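Local atomic coordinates of multisubunit Na+/H+ antiporter, D subunit (Anoxybacillus flavithermus, PDB entry 6Z16), a protein that probably exchanges sodium ions for protons across the cell membrane, as the D subunit of the multisubunit Mrp antiporter complex. Residues 245-250 and 333-337. Numbering follows the deposited sequence.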
ATOM      1  N   GLY D 245     -54.398  -4.763  36.146  1.00 65.49           N
ATOM      2  CA  GLY D 245     -55.781  -5.196  36.162  1.00 64.77           C
ATOM      3  C   GLY D 245     -56.598  -4.649  35.014  1.00 80.14           C
ATOM      4  O   GLY D 245     -57.549  -5.293  34.565  1.00 90.48           O
ATOM      5  N   GLY D 246     -56.239  -3.469  34.507  1.00 72.41           N
ATOM      6  CA  GLY D 246     -56.959  -2.933  33.371  1.00 73.75           C
ATOM      7  C   GLY D 246     -56.607  -3.569  32.046  1.00 92.35           C
ATOM      8  O   GLY D 246     -57.465  -3.669  31.164  1.00101.87           O
ATOM      9  N   LEU D 247     -55.365  -4.029  31.882  1.00 91.08           N
ATOM     10  CA  LEU D 247     -54.840  -4.305  30.548  1.00 76.16           C
ATOM     11  C   LEU D 247     -54.343  -5.724  30.330  1.00 69.37           C
ATOM     12  O   LEU D 247     -54.514  -6.256  29.231  1.00 69.61           O
ATOM     13  CB  LEU D 247     -53.697  -3.334  30.235  1.00 76.37           C
ATOM     14  CG  LEU D 247     -54.066  -1.857  30.154  1.00 67.59           C
ATOM     15  CD1 LEU D 247     -52.817  -0.999  30.032  1.00 56.85           C
ATOM     16  CD2 LEU D 247     -55.008  -1.624  28.988  1.00 66.88           C
ATOM     17  N   LEU D 248     -53.713  -6.353  31.330  1.00 72.63           N
ATOM     18  CA  LEU D 248     -52.946  -7.570  31.064  1.00 61.02           C
ATOM     19  C   LEU D 248     -53.842  -8.778  30.842  1.00 56.99           C
ATOM     20  O   LEU D 248     -53.609  -9.564  29.920  1.00 59.13           O
ATOM     21  CB  LEU D 248     -51.984  -7.871  32.205  1.00 56.89           C
ATOM     22  CG  LEU D 248     -50.805  -6.963  32.510  1.00 54.17           C
ATOM     23  CD1 LEU D 248     -50.024  -7.612  33.629  1.00 60.03           C
ATOM     24  CD2 LEU D 248     -49.948  -6.765  31.289  1.00 44.36           C
ATOM     25  N   THR D 249     -54.847  -8.962  31.687  1.00 56.25           N
ATOM     26  CA  THR D 249     -55.711 -10.123  31.551  1.00 51.03           C
ATOM     27  C   THR D 249     -56.681 -10.005  30.390  1.00 46.03           C
ATOM     28  O   THR D 249     -57.237 -11.021  29.965  1.00 58.71           O
ATOM     29  CB  THR D 249     -56.482 -10.352  32.846  1.00 47.11           C
ATOM     30  OG1 THR D 249     -57.265  -9.191  33.140  1.00 44.50           O
ATOM     31  CG2 THR D 249     -55.519 -10.598  33.977  1.00 56.15           C
ATOM     32  N   LYS D 250     -56.886  -8.805  29.860  1.00 47.51           N
ATOM     33  CA  LYS D 250     -57.891  -8.594  28.830  1.00 44.77           C
ATOM     34  C   LYS D 250     -57.344  -8.744  27.424  1.00 50.07           C
ATOM     35  O   LYS D 250     -58.123  -8.697  26.469  1.00 48.18           O
ATOM     36  CB  LYS D 250     -58.536  -7.214  28.969  1.00 51.43           C
ATOM     37  CG  LYS D 250     -59.675  -7.136  29.976  1.00 70.08           C
ATOM     38  CD  LYS D 250     -59.183  -7.003  31.399  1.00 72.72           C
ATOM     39  CE  LYS D 250     -60.331  -6.805  32.348  1.00 88.19           C
ATOM     40  NZ  LYS D 250     -59.865  -6.721  33.752  1.00101.21           N
ATOM     41  N   ASP D 333     -65.371  -3.012  31.452  1.00 47.01           N
ATOM     42  CA  ASP D 333     -64.706  -3.696  32.547  1.00 62.45           C
ATOM     43  C   ASP D 333     -63.236  -3.331  32.642  1.00 65.14           C
ATOM     44  O   ASP D 333     -62.713  -3.256  33.758  1.00 65.88           O
ATOM     45  CB  ASP D 333     -64.874  -5.204  32.409  1.00 80.25           C
ATOM     46  CG  ASP D 333     -64.371  -5.945  33.622  1.00 96.26           C
ATOM     47  OD1 ASP D 333     -64.979  -5.795  34.702  1.00 95.22           O
ATOM     48  OD2 ASP D 333     -63.385  -6.697  33.497  1.00 94.62           O
ATOM     49  N   MET D 334     -62.570  -3.095  31.502  1.00 53.87           N
ATOM     50  CA  MET D 334     -61.220  -2.526  31.526  1.00 37.82           C
ATOM     51  C   MET D 334     -61.191  -1.209  32.292  1.00 39.14           C
ATOM     52  O   MET D 334     -60.420  -1.048  33.264  1.00 41.35           O
ATOM     53  CB  MET D 334     -60.724  -2.301  30.099  1.00 32.43           C
ATOM     54  CG  MET D 334     -60.482  -3.554  29.303  1.00 41.95           C
ATOM     55  SD  MET D 334     -60.112  -3.191  27.583  1.00 67.65           S
ATOM     56  CE  MET D 334     -58.486  -2.465  27.735  1.00 88.81           C
ATOM     57  N   VAL D 335     -62.079  -0.280  31.893  1.00 42.48           N
ATOM     58  CA  VAL D 335     -62.129   1.042  32.527  1.00 43.29           C
ATOM     59  C   VAL D 335     -62.465   0.925  34.014  1.00 45.91           C
ATOM     60  O   VAL D 335     -61.829   1.563  34.868  1.00 48.74           O
ATOM     61  CB  VAL D 335     -63.135   1.940  31.784  1.00 42.62           C
ATOM     62  CG1 VAL D 335     -63.284   3.274  32.476  1.00 36.08           C
ATOM     63  CG2 VAL D 335     -62.707   2.136  30.341  1.00 36.09           C
ATOM     64  N   MET D 336     -63.390   0.028  34.351  1.00 42.87           N
ATOM     65  CA  MET D 336     -63.914  -0.057  35.705  1.00 45.30           C
ATOM     66  C   MET D 336     -62.918  -0.693  36.664  1.00 40.84           C
ATOM     67  O   MET D 336     -62.814  -0.268  37.820  1.00 37.09           O
ATOM     68  CB  MET D 336     -65.222  -0.843  35.684  1.00 72.98           C
ATOM     69  CG  MET D 336     -66.049  -0.711  36.933  1.00 86.00           C
ATOM     70  SD  MET D 336     -66.500   1.008  37.148  1.00 79.26           S
ATOM     71  CE  MET D 336     -67.500   1.233  35.690  1.00 74.06           C
ATOM     72  N   LYS D 337     -62.166  -1.700  36.209  1.00 47.01           N
ATOM     73  CA  LYS D 337     -61.191  -2.317  37.100  1.00 47.00           C
ATOM     74  C   LYS D 337     -59.997  -1.408  37.343  1.00 48.64           C
ATOM     75  O   LYS D 337     -59.478  -1.375  38.474  1.00 51.34           O
ATOM     76  CB  LYS D 337     -60.741  -3.668  36.558  1.00 51.13           C
ATOM     77  CG  LYS D 337     -61.875  -4.647  36.504  1.00 69.55           C
ATOM     78  CD  LYS D 337     -62.366  -5.011  37.880  1.00 73.65           C
ATOM     79  CE  LYS D 337     -63.675  -5.736  37.759  1.00 70.10           C
ATOM     80  NZ  LYS D 337     -63.540  -6.942  36.927  1.00 64.30           N
TER
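A buried salt-bridge network, Lys250-Asp333-Lys337, joins a break between helices to a membrane-spanning helix near the centre of this antiporter-type subunit. Residues 245-250 span the junction of helices 238-247 and 249-263; residues 333-337 lie within helix 320-351. The backbones meet at glycine: the CA atoms of Gly246 and Met334 are 4.7 Å apart, and Gly246 O lies 3.5 Å from Met334 CG. Gly245 O is 5.4 Å from Thr249 N, too far for the usual helical bond, and instead accepts a 2.8 Å hydrogen bond from Lys250 NZ. Met334 CG packs against Lys250 CG at 3.7 Å, and Met334 CE goes on to reach Leu247 CD2 at 3.8 Å. Helix 296-315 packs beside the charges through Ile304 and Ala307, and Leu81 and Ile88 of helix 76-99 touch Met334. Charged residues buried in mid-membrane are a hallmark of the antiporter-like subunits shared with complex I, consistent with a part in proton transfer. Asp333 bridges both lysines: OD1 holds Lys337 NZ at 2.9 Å, OD2 the more distant Lys250 NZ at 3.5 Å.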